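Local coordinates for SusD superfamily protein (Bacteroides vulgatus ATCC 8482, PDB 3JQ0), which is of uncharacterised function but, as a SusD-family protein of the outer membrane, probably binds sugars or related nutrients for uptake, at residues Cys367-Ala372 against Leu439-Phe444. Numbering follows the deposited sequence.
Sequences CLLQLA and LREFMF
Leu369 and Glu441 bring the two backbones closest, with Leu369 CA 9.6 Å from Glu441 CA. The segments run in roughly opposite directions. Residues 367-372 lie within helix 364-377, where Leu371 N donates to Cys367 O at 2.9 Å. Residues 439-441 are the last turn of helix 430-441. Phe442 is the first residue to leave helical geometry, and the chain goes on as a loop.

Side chains bridge the gap, and no hydrogen bond crosses it. Leu369 carries the contact through one methyl, CD1. This methyl lies 4.1 Å from Phe442 CE2 and approaches the ring obliquely. It also lies 4.4 Å from Glu441 CB. In both Leu369 and Phe442, CG points away from the carbonyl carbon and stands beside the backbone N (chi1 -67° and -66°). From there each side chain reaches across toward the other segment, and the two run past each other, heading opposite ways. Leu369 also packs on Glu437 and Arg438, one turn back in helix 430-441.

Glu441 works at both ends of its side chain. Its CG rests 3.6 Å above the plane of the Phe442 ring, displaced from the ring centre. The aliphatic part thus lines the apolar patch. The buried carboxylate turns to arginines instead: OE1 forms a salt bridge with Arg315, and OE2 with Arg363 and Arg392. This cluster would be expected to favour the ionised carboxylate. At the helix end, Lys341 NZ bonds to Glu441 O and Met443 O.

The contact is small, burying 77 Å² in all, and every touching residue is buried. It packs a leucine methyl from the middle of helix 364-377 on the C-terminal end of helix 430-441 and the first residue beyond it, inside the largely helical, TPR-related fold of the SusD family.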
# COMPACT_ATOMS: atom_id res chain seq x y z
N CYS A 367 -6.73 -9.40 -1.25
CA CYS A 367 -6.78 -10.85 -1.43
C CYS A 367 -7.52 -11.18 -2.74
O CYS A 367 -7.04 -11.94 -3.56
CB CYS A 367 -7.45 -11.47 -0.21
SG CYS A 367 -7.78 -13.24 -0.37
N LEU A 368 -8.72 -10.66 -2.89
CA LEU A 368 -9.52 -11.01 -4.06
C LEU A 368 -8.85 -10.62 -5.37
O LEU A 368 -8.86 -11.40 -6.33
CB LEU A 368 -10.93 -10.38 -3.97
CG LEU A 368 -11.82 -10.91 -2.85
CD1 LEU A 368 -13.20 -10.19 -2.95
CD2 LEU A 368 -11.96 -12.44 -2.89
N LEU A 369 -8.29 -9.41 -5.44
CA LEU A 369 -7.72 -8.96 -6.69
C LEU A 369 -6.40 -9.66 -7.01
O LEU A 369 -6.08 -9.83 -8.20
CB LEU A 369 -7.62 -7.43 -6.72
CG LEU A 369 -9.01 -6.75 -6.74
CD1 LEU A 369 -8.82 -5.23 -6.61
CD2 LEU A 369 -9.84 -7.11 -8.00
N GLN A 370 -5.61 -9.99 -6.00
CA GLN A 370 -4.38 -10.77 -6.26
C GLN A 370 -4.71 -12.23 -6.59
O GLN A 370 -4.02 -12.83 -7.43
CB GLN A 370 -3.38 -10.66 -5.12
CG GLN A 370 -2.97 -9.22 -4.85
CD GLN A 370 -1.55 -9.05 -4.38
OE1 GLN A 370 -0.62 -9.67 -4.95
NE2 GLN A 370 -1.35 -8.24 -3.34
N LEU A 371 -5.76 -12.78 -5.97
CA LEU A 371 -6.29 -14.07 -6.40
C LEU A 371 -6.68 -14.02 -7.86
O LEU A 371 -6.38 -14.93 -8.64
CB LEU A 371 -7.42 -14.48 -5.48
CG LEU A 371 -8.15 -15.80 -5.86
CD1 LEU A 371 -7.12 -16.96 -5.93
CD2 LEU A 371 -9.21 -16.10 -4.80
N ALA A 372 -7.39 -12.96 -8.26
CA ALA A 372 -7.75 -12.75 -9.65
C ALA A 372 -6.53 -12.74 -10.56
O ALA A 372 -6.54 -13.37 -11.62
CB ALA A 372 -8.58 -11.45 -9.78
N LEU A 439 -6.00 0.06 -9.19
CA LEU A 439 -5.78 1.50 -9.19
C LEU A 439 -6.95 2.20 -8.47
O LEU A 439 -6.76 3.04 -7.60
CB LEU A 439 -5.57 2.02 -10.62
CG LEU A 439 -5.44 3.53 -10.78
CD1 LEU A 439 -4.38 4.17 -9.91
CD2 LEU A 439 -5.26 3.86 -12.23
N ARG A 440 -8.16 1.85 -8.89
CA ARG A 440 -9.36 2.42 -8.30
C ARG A 440 -9.49 2.08 -6.83
O ARG A 440 -10.02 2.90 -6.05
CB ARG A 440 -10.59 1.93 -9.09
CG ARG A 440 -10.68 2.54 -10.48
CD ARG A 440 -11.83 1.99 -11.28
NE ARG A 440 -11.98 2.72 -12.54
CZ ARG A 440 -12.68 2.32 -13.59
NH1 ARG A 440 -13.21 1.11 -13.63
NH2 ARG A 440 -12.79 3.15 -14.61
N GLU A 441 -9.08 0.89 -6.40
CA GLU A 441 -9.33 0.37 -5.08
C GLU A 441 -8.30 0.92 -4.06
O GLU A 441 -8.65 1.05 -2.88
CB GLU A 441 -9.27 -1.16 -5.14
CG GLU A 441 -9.66 -1.87 -3.87
CD GLU A 441 -11.12 -1.70 -3.41
OE1 GLU A 441 -11.97 -1.43 -4.29
OE2 GLU A 441 -11.37 -1.92 -2.18
N PHE A 442 -7.05 1.17 -4.47
CA PHE A 442 -5.94 1.29 -3.55
C PHE A 442 -5.20 2.62 -3.58
O PHE A 442 -4.06 2.70 -3.12
CB PHE A 442 -4.93 0.13 -3.74
CG PHE A 442 -5.52 -1.22 -3.37
CD1 PHE A 442 -5.83 -1.50 -2.04
CD2 PHE A 442 -5.77 -2.18 -4.33
CE1 PHE A 442 -6.39 -2.74 -1.68
CE2 PHE A 442 -6.31 -3.38 -3.97
CZ PHE A 442 -6.68 -3.64 -2.68
N MSE A 443 -5.84 3.71 -4.02
CA MSE A 443 -5.15 4.99 -3.94
C MSE A 443 -4.70 5.28 -2.54
O MSE A 443 -5.46 5.07 -1.57
CB MSE A 443 -6.06 6.15 -4.42
CG MSE A 443 -6.54 6.05 -5.83
SE MSE A 443 -7.39 7.67 -6.44
CE MSE A 443 -5.74 8.67 -6.73
N PHE A 444 -3.47 5.80 -2.39
CA PHE A 444 -2.90 6.16 -1.09
C PHE A 444 -2.58 4.96 -0.18
O PHE A 444 -2.24 5.15 0.96
CB PHE A 444 -3.75 7.22 -0.33
CG PHE A 444 -4.28 8.28 -1.23
CD1 PHE A 444 -3.43 9.13 -1.93
CD2 PHE A 444 -5.64 8.40 -1.49
CE1 PHE A 444 -3.86 10.05 -2.82
CE2 PHE A 444 -6.11 9.35 -2.40
CZ PHE A 444 -5.20 10.17 -3.07